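Cupin 2 conserved barrel domain protein (Leptotrichia buccalis, PDB 3RNS) is of unknown function but folds into two cupin-type beta barrels, a scaffold that in many relatives holds a metal ion or a small ligand. Local coordinates at residues Arg59-Phe64 with His91-Glu96; Asn67-Ile70 with Asn75-Thr78. All blocks are in the same frame, centred on the assembly; numbering follows the deposited sequence.

Interaction 1. Residues Arg59-Phe64 with His91-Glu96; sequences RYYYCF and HNYSIE
Arg59-Phe64 and the strand that begins at Tyr93 run nearly parallel, their axes 12° apart but 11.9 Å from each other at closest approach, too far for backbone pairing, and it is side chains that bridge the gap. From one strand come Arg59 and Tyr61, from the other Tyr93 and Ile95. The two tyrosines enter from opposite directions and share a hydrogen bond between hydroxyls, Tyr61 OH to Tyr93 OH 2.7 Å. Each oxygen sits near the plane of the other ring, so the rings meet at their edges rather than stacking. Tyr61 OH is also hydrogen-bonded to Glu105 on strand 101-108, which gives this buried hydroxyl a second polar partner. The two strands belong to the facing sheets of a cupin barrel, and the contact spans its interior. Two residues beyond Tyr93, Ile95 lays its CD1 methyl over one face of the Tyr61 ring, 3.9 Å from the centroid and 21° off the normal, a CH-pi contact. With CD1 anti to CA (chi2 -177°), the Ile95 chain is stretched out toward the ring. Arg59 crosses Tyr93 at about a right angle, with its CG 3.5 Å from Tyr93 OH. Its guanidinium turns away to the carbonyl of Glu108 through NH1, while NE donates to a water at 2.8 Å; the same water lies 3.2 Å from Tyr93 OH.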
loop_
_atom_site.group_PDB
_atom_site.type_symbol
_atom_site.label_atom_id
_atom_site.label_comp_id
_atom_site.label_asym_id
_atom_site.label_seq_id
_atom_site.Cartn_x
_atom_site.Cartn_y
_atom_site.Cartn_z
ATOM N N ARG A 59 -11.335 6.535 -1.077
ATOM C CA ARG A 59 -10.053 6.524 -0.403
ATOM C C ARG A 59 -9.856 5.160 0.249
ATOM O O ARG A 59 -10.818 4.564 0.778
ATOM C CB ARG A 59 -10.011 7.582 0.681
ATOM C CG ARG A 59 -10.219 9.016 0.208
ATOM C CD ARG A 59 -8.938 9.605 -0.344
ATOM N NE ARG A 59 -9.089 10.978 -0.843
ATOM C CZ ARG A 59 -9.524 11.303 -2.066
ATOM N NH1 ARG A 59 -9.925 10.371 -2.925
ATOM N NH2 ARG A 59 -9.579 12.576 -2.431
ATOM N N TYR A 60 -8.625 4.677 0.189
ATOM C CA TYR A 60 -8.222 3.425 0.773
ATOM C C TYR A 60 -6.978 3.708 1.615
ATOM O O TYR A 60 -6.136 4.522 1.234
ATOM C CB TYR A 60 -7.863 2.404 -0.316
ATOM C CG TYR A 60 -8.939 2.259 -1.349
ATOM C CD1 TYR A 60 -9.924 1.321 -1.207
ATOM C CD2 TYR A 60 -8.964 3.075 -2.465
ATOM C CE1 TYR A 60 -10.976 1.219 -2.146
ATOM C CE2 TYR A 60 -9.987 2.980 -3.409
ATOM C CZ TYR A 60 -10.992 2.052 -3.235
ATOM O OH TYR A 60 -11.993 1.937 -4.184
ATOM N N TYR A 61 -6.870 3.012 2.738
ATOM C CA TYR A 61 -5.805 3.173 3.690
ATOM C C TYR A 61 -5.231 1.839 4.019
ATOM O O TYR A 61 -6.005 0.887 4.281
ATOM C CB TYR A 61 -6.351 3.789 4.978
ATOM C CG TYR A 61 -6.730 5.236 4.779
ATOM C CD1 TYR A 61 -5.759 6.215 4.774
ATOM C CD2 TYR A 61 -8.052 5.613 4.529
ATOM C CE1 TYR A 61 -6.059 7.536 4.573
ATOM C CE2 TYR A 61 -8.372 6.945 4.322
ATOM C CZ TYR A 61 -7.360 7.892 4.351
ATOM O OH TYR A 61 -7.611 9.205 4.111
ATOM N N TYR A 62 -3.904 1.763 4.016
ATOM C CA TYR A 62 -3.183 0.616 4.594
ATOM C C TYR A 62 -2.334 1.133 5.743
ATOM O O TYR A 62 -1.528 2.072 5.567
ATOM C CB TYR A 62 -2.325 -0.092 3.525
ATOM C CG TYR A 62 -1.488 -1.201 4.131
ATOM C CD1 TYR A 62 -2.100 -2.365 4.612
ATOM C CD2 TYR A 62 -0.131 -1.060 4.329
ATOM C CE1 TYR A 62 -1.393 -3.353 5.218
ATOM C CE2 TYR A 62 0.613 -2.099 4.943
ATOM C CZ TYR A 62 -0.043 -3.222 5.390
ATOM O OH TYR A 62 0.604 -4.252 5.990
ATOM N N CYS A 63 -2.518 0.564 6.933
ATOM C CA CYS A 63 -1.800 1.015 8.126
ATOM C C CYS A 63 -0.539 0.188 8.312
ATOM O O CYS A 63 -0.596 -1.063 8.402
ATOM C CB CYS A 63 -2.707 0.901 9.353
ATOM S SG CYS A 63 -1.906 1.273 10.871
ATOM N N PHE A 64 0.602 0.863 8.353
ATOM C CA PHE A 64 1.868 0.198 8.554
ATOM C C PHE A 64 2.573 0.546 9.879
ATOM O O PHE A 64 3.729 0.177 10.080
ATOM C CB PHE A 64 2.765 0.402 7.296
ATOM C CG PHE A 64 3.181 1.833 7.003
ATOM C CD1 PHE A 64 2.403 2.674 6.178
ATOM C CD2 PHE A 64 4.414 2.308 7.461
ATOM C CE1 PHE A 64 2.818 3.924 5.910
ATOM C CE2 PHE A 64 4.841 3.570 7.149
ATOM C CZ PHE A 64 4.045 4.391 6.394
ATOM N N HIS A 91 -18.300 10.871 1.709
ATOM C CA HIS A 91 -18.314 10.692 3.165
ATOM C C HIS A 91 -17.314 11.588 3.870
ATOM O O HIS A 91 -16.113 11.597 3.534
ATOM C CB HIS A 91 -18.059 9.234 3.531
ATOM C CG HIS A 91 -19.219 8.333 3.232
ATOM N ND1 HIS A 91 -19.259 7.517 2.120
ATOM C CD2 HIS A 91 -20.389 8.139 3.885
ATOM C CE1 HIS A 91 -20.404 6.855 2.106
ATOM N NE2 HIS A 91 -21.108 7.216 3.167
ATOM N N ASN A 92 -17.818 12.353 4.836
ATOM C CA ASN A 92 -16.967 13.040 5.785
ATOM C C ASN A 92 -16.382 11.991 6.681
ATOM O O ASN A 92 -17.071 11.018 7.051
ATOM C CB ASN A 92 -17.739 14.010 6.671
ATOM C CG ASN A 92 -18.179 15.242 5.932
ATOM O OD1 ASN A 92 -17.364 15.942 5.334
ATOM N ND2 ASN A 92 -19.470 15.525 5.974
ATOM N N TYR A 93 -15.113 12.185 7.025
ATOM C CA TYR A 93 -14.458 11.351 8.018
ATOM C C TYR A 93 -13.329 12.099 8.714
ATOM O O TYR A 93 -12.888 13.153 8.286
ATOM C CB TYR A 93 -13.971 10.028 7.399
ATOM C CG TYR A 93 -12.878 10.139 6.340
ATOM C CD1 TYR A 93 -13.195 10.354 5.002
ATOM C CD2 TYR A 93 -11.531 10.017 6.678
ATOM C CE1 TYR A 93 -12.210 10.458 4.041
ATOM C CE2 TYR A 93 -10.536 10.098 5.719
ATOM C CZ TYR A 93 -10.884 10.313 4.399
ATOM O OH TYR A 93 -9.907 10.423 3.444
ATOM N N SER A 94 -12.906 11.543 9.831
ATOM C CA SER A 94 -11.715 11.989 10.495
ATOM C C SER A 94 -10.929 10.738 10.839
ATOM O O SER A 94 -11.521 9.651 10.976
ATOM C CB SER A 94 -12.060 12.807 11.752
ATOM O OG SER A 94 -12.863 12.046 12.646
ATOM N N ILE A 95 -9.611 10.900 10.968
ATOM C CA ILE A 95 -8.693 9.833 11.444
ATOM C C ILE A 95 -7.865 10.342 12.631
ATOM O O ILE A 95 -7.143 11.350 12.492
ATOM C CB ILE A 95 -7.725 9.386 10.364
ATOM C CG1 ILE A 95 -8.492 8.965 9.091
ATOM C CG2 ILE A 95 -6.852 8.223 10.847
ATOM C CD1 ILE A 95 -7.580 8.417 7.965
ATOM N N GLU A 96 -7.993 9.667 13.776
ATOM C CA GLU A 96 -7.291 10.030 15.001
ATOM C C GLU A 96 -6.220 9.003 15.314
ATOM O O GLU A 96 -6.440 7.796 15.279
ATOM C CB GLU A 96 -8.256 10.145 16.191
ATOM C CG GLU A 96 -9.321 11.204 16.032
ATOM C CD GLU A 96 -10.191 11.437 17.318
ATOM O OE1 GLU A 96 -11.056 12.345 17.309
ATOM O OE2 GLU A 96 -10.007 10.718 18.323
HETATM O O HOH W 1 -8.495 12.481 1.439
#

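Interaction 2. Residues Asn67-Ile70 with Asn75-Thr78; sequences NGEI and NKKT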
loop_
_atom_site.group_PDB
_atom_site.type_symbol
_atom_site.label_atom_id
_atom_site.label_comp_id
_atom_site.label_asym_id
_atom_site.label_seq_id
_atom_site.Cartn_x
_atom_site.Cartn_y
_atom_site.Cartn_z
ATOM N N ASN A 67 -1.765 2.604 15.844
ATOM C CA ASN A 67 -3.167 2.340 16.107
ATOM C C ASN A 67 -3.909 3.616 15.989
ATOM O O ASN A 67 -3.415 4.597 16.469
ATOM C CB ASN A 67 -3.366 1.895 17.579
ATOM C CG ASN A 67 -2.820 0.534 17.839
ATOM O OD1 ASN A 67 -3.425 -0.473 17.455
ATOM N ND2 ASN A 67 -1.653 0.481 18.469
ATOM N N GLY A 68 -5.122 3.578 15.468
ATOM C CA GLY A 68 -5.985 4.733 15.497
ATOM C C GLY A 68 -7.453 4.430 15.352
ATOM O O GLY A 68 -7.859 3.274 15.389
ATOM N N GLU A 69 -8.237 5.494 15.195
ATOM C CA GLU A 69 -9.689 5.421 15.115
ATOM C C GLU A 69 -10.172 6.273 13.934
ATOM O O GLU A 69 -9.679 7.391 13.729
ATOM C CB GLU A 69 -10.297 5.900 16.429
ATOM C CG GLU A 69 -9.731 5.140 17.636
ATOM C CD GLU A 69 -10.496 5.373 18.957
ATOM O OE1 GLU A 69 -10.768 6.537 19.326
ATOM O OE2 GLU A 69 -10.807 4.368 19.647
ATOM N N ILE A 70 -11.100 5.728 13.150
ATOM C CA ILE A 70 -11.662 6.444 12.023
ATOM C C ILE A 70 -13.113 6.663 12.347
ATOM O O ILE A 70 -13.782 5.735 12.765
ATOM C CB ILE A 70 -11.575 5.658 10.702
ATOM C CG1 ILE A 70 -10.305 4.785 10.626
ATOM C CG2 ILE A 70 -11.597 6.623 9.513
ATOM C CD1 ILE A 70 -9.056 5.510 10.150
ATOM N N ASN A 75 -19.211 7.133 12.972
ATOM C CA ASN A 75 -19.134 5.695 13.255
ATOM C C ASN A 75 -17.694 5.275 13.490
ATOM O O ASN A 75 -16.893 5.337 12.566
ATOM C CB ASN A 75 -19.696 4.876 12.093
ATOM C CG ASN A 75 -21.201 4.868 12.060
ATOM O OD1 ASN A 75 -21.857 4.369 12.982
ATOM N ND2 ASN A 75 -21.764 5.426 10.993
ATOM N N LYS A 76 -17.385 4.833 14.707
ATOM C CA LYS A 76 -16.029 4.468 15.076
ATOM C C LYS A 76 -15.574 3.119 14.507
ATOM O O LYS A 76 -16.099 2.079 14.857
ATOM C CB LYS A 76 -15.870 4.468 16.601
ATOM C CG LYS A 76 -14.411 4.595 17.048
ATOM C CD LYS A 76 -14.262 5.071 18.520
ATOM C CE LYS A 76 -14.108 3.893 19.507
ATOM N NZ LYS A 76 -13.441 4.289 20.793
ATOM N N LYS A 77 -14.585 3.166 13.620
ATOM C CA LYS A 77 -13.849 1.981 13.197
ATOM C C LYS A 77 -12.461 2.095 13.809
ATOM O O LYS A 77 -11.871 3.185 13.838
ATOM C CB LYS A 77 -13.685 1.903 11.678
ATOM C CG LYS A 77 -14.851 2.429 10.829
ATOM C CD LYS A 77 -16.018 1.455 10.725
ATOM C CE LYS A 77 -16.961 1.873 9.600
ATOM N NZ LYS A 77 -18.252 1.137 9.656
ATOM N N THR A 78 -11.932 0.980 14.281
ATOM C CA THR A 78 -10.575 0.919 14.795
ATOM C C THR A 78 -9.645 0.444 13.660
ATOM O O THR A 78 -10.030 -0.382 12.848
ATOM C CB THR A 78 -10.521 -0.015 16.022
ATOM O OG1 THR A 78 -11.156 0.651 17.129
ATOM C CG2 THR A 78 -9.095 -0.349 16.398
#
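Ile70 and Lys77 form the hydrogen-bonded pair of an antiparallel ladder, and two backbone bonds tie them together. Ile70 N donates to Lys77 O over 2.7 Å. Lys77 N returns the bond to Ile70 O over 2.8 Å, and both are close to straight. One residue along, Glu69 faces Thr78 as a non-hydrogen-bonded pair, with their CA atoms 4.6 Å apart. Weaker CA-H...O contacts supplement the ladder: the CA-H of Glu69 points to Lys77 O, and that of Lys76 to Ile70 O, so each of these carbonyls receives a C-H besides its N-H.

The charged contact lies on the face that carries Glu69 and Thr78. Lys76 NZ makes a salt bridge to Glu69 OE2 at 2.9 Å, arriving from above the carboxylate plane, 38° out of it. The bend at chi3 (95°) turns CE and NZ of Lys76 toward the carboxylate, with Lys76 CE 3.3 Å from Glu69 OE2. The other oxygen, OE1 of Glu69, has a long, weak ion pair with Arg98.

On the other face Ile70 and Lys77 sit side by side, Ile70 CB 4.4 Å from Lys77 CB. Ile70 is buried there, whereas the Lys77 chain, bent at chi2, carries its amine away from Ile70.

The segments lie on the two arms of a beta hairpin, strands 67-72 and 76-80, with 76-80 an edge strand of the four-stranded sheet. Strand 67-72 pairs on its other side with 93-97, and Ile70 packs on Leu85 and Ile87 of strand 83-87, in the opposing sheet of the barrel.

The centres of the two interactions are about 9 Å apart, on the same side of the chain's centre. Along the chain, interaction 2 is nested within the loop that interaction 1 closes: strand 59-65 leads into 67-72, the hairpin returns through 76-80, and 83-87 precedes 93-97. Strands 67-72 and 93-97 are neighbours in one sheet, and there the contacts touch, through a probable hydrogen bond of Glu96 N to Glu69 O (2.8 Å) and the packing of Ile95 CG2 on Ile70 CD1 (3.6 Å). Interaction 1 thus joins the two sheets across the barrel, while interaction 2 lies within one of them, at its edge.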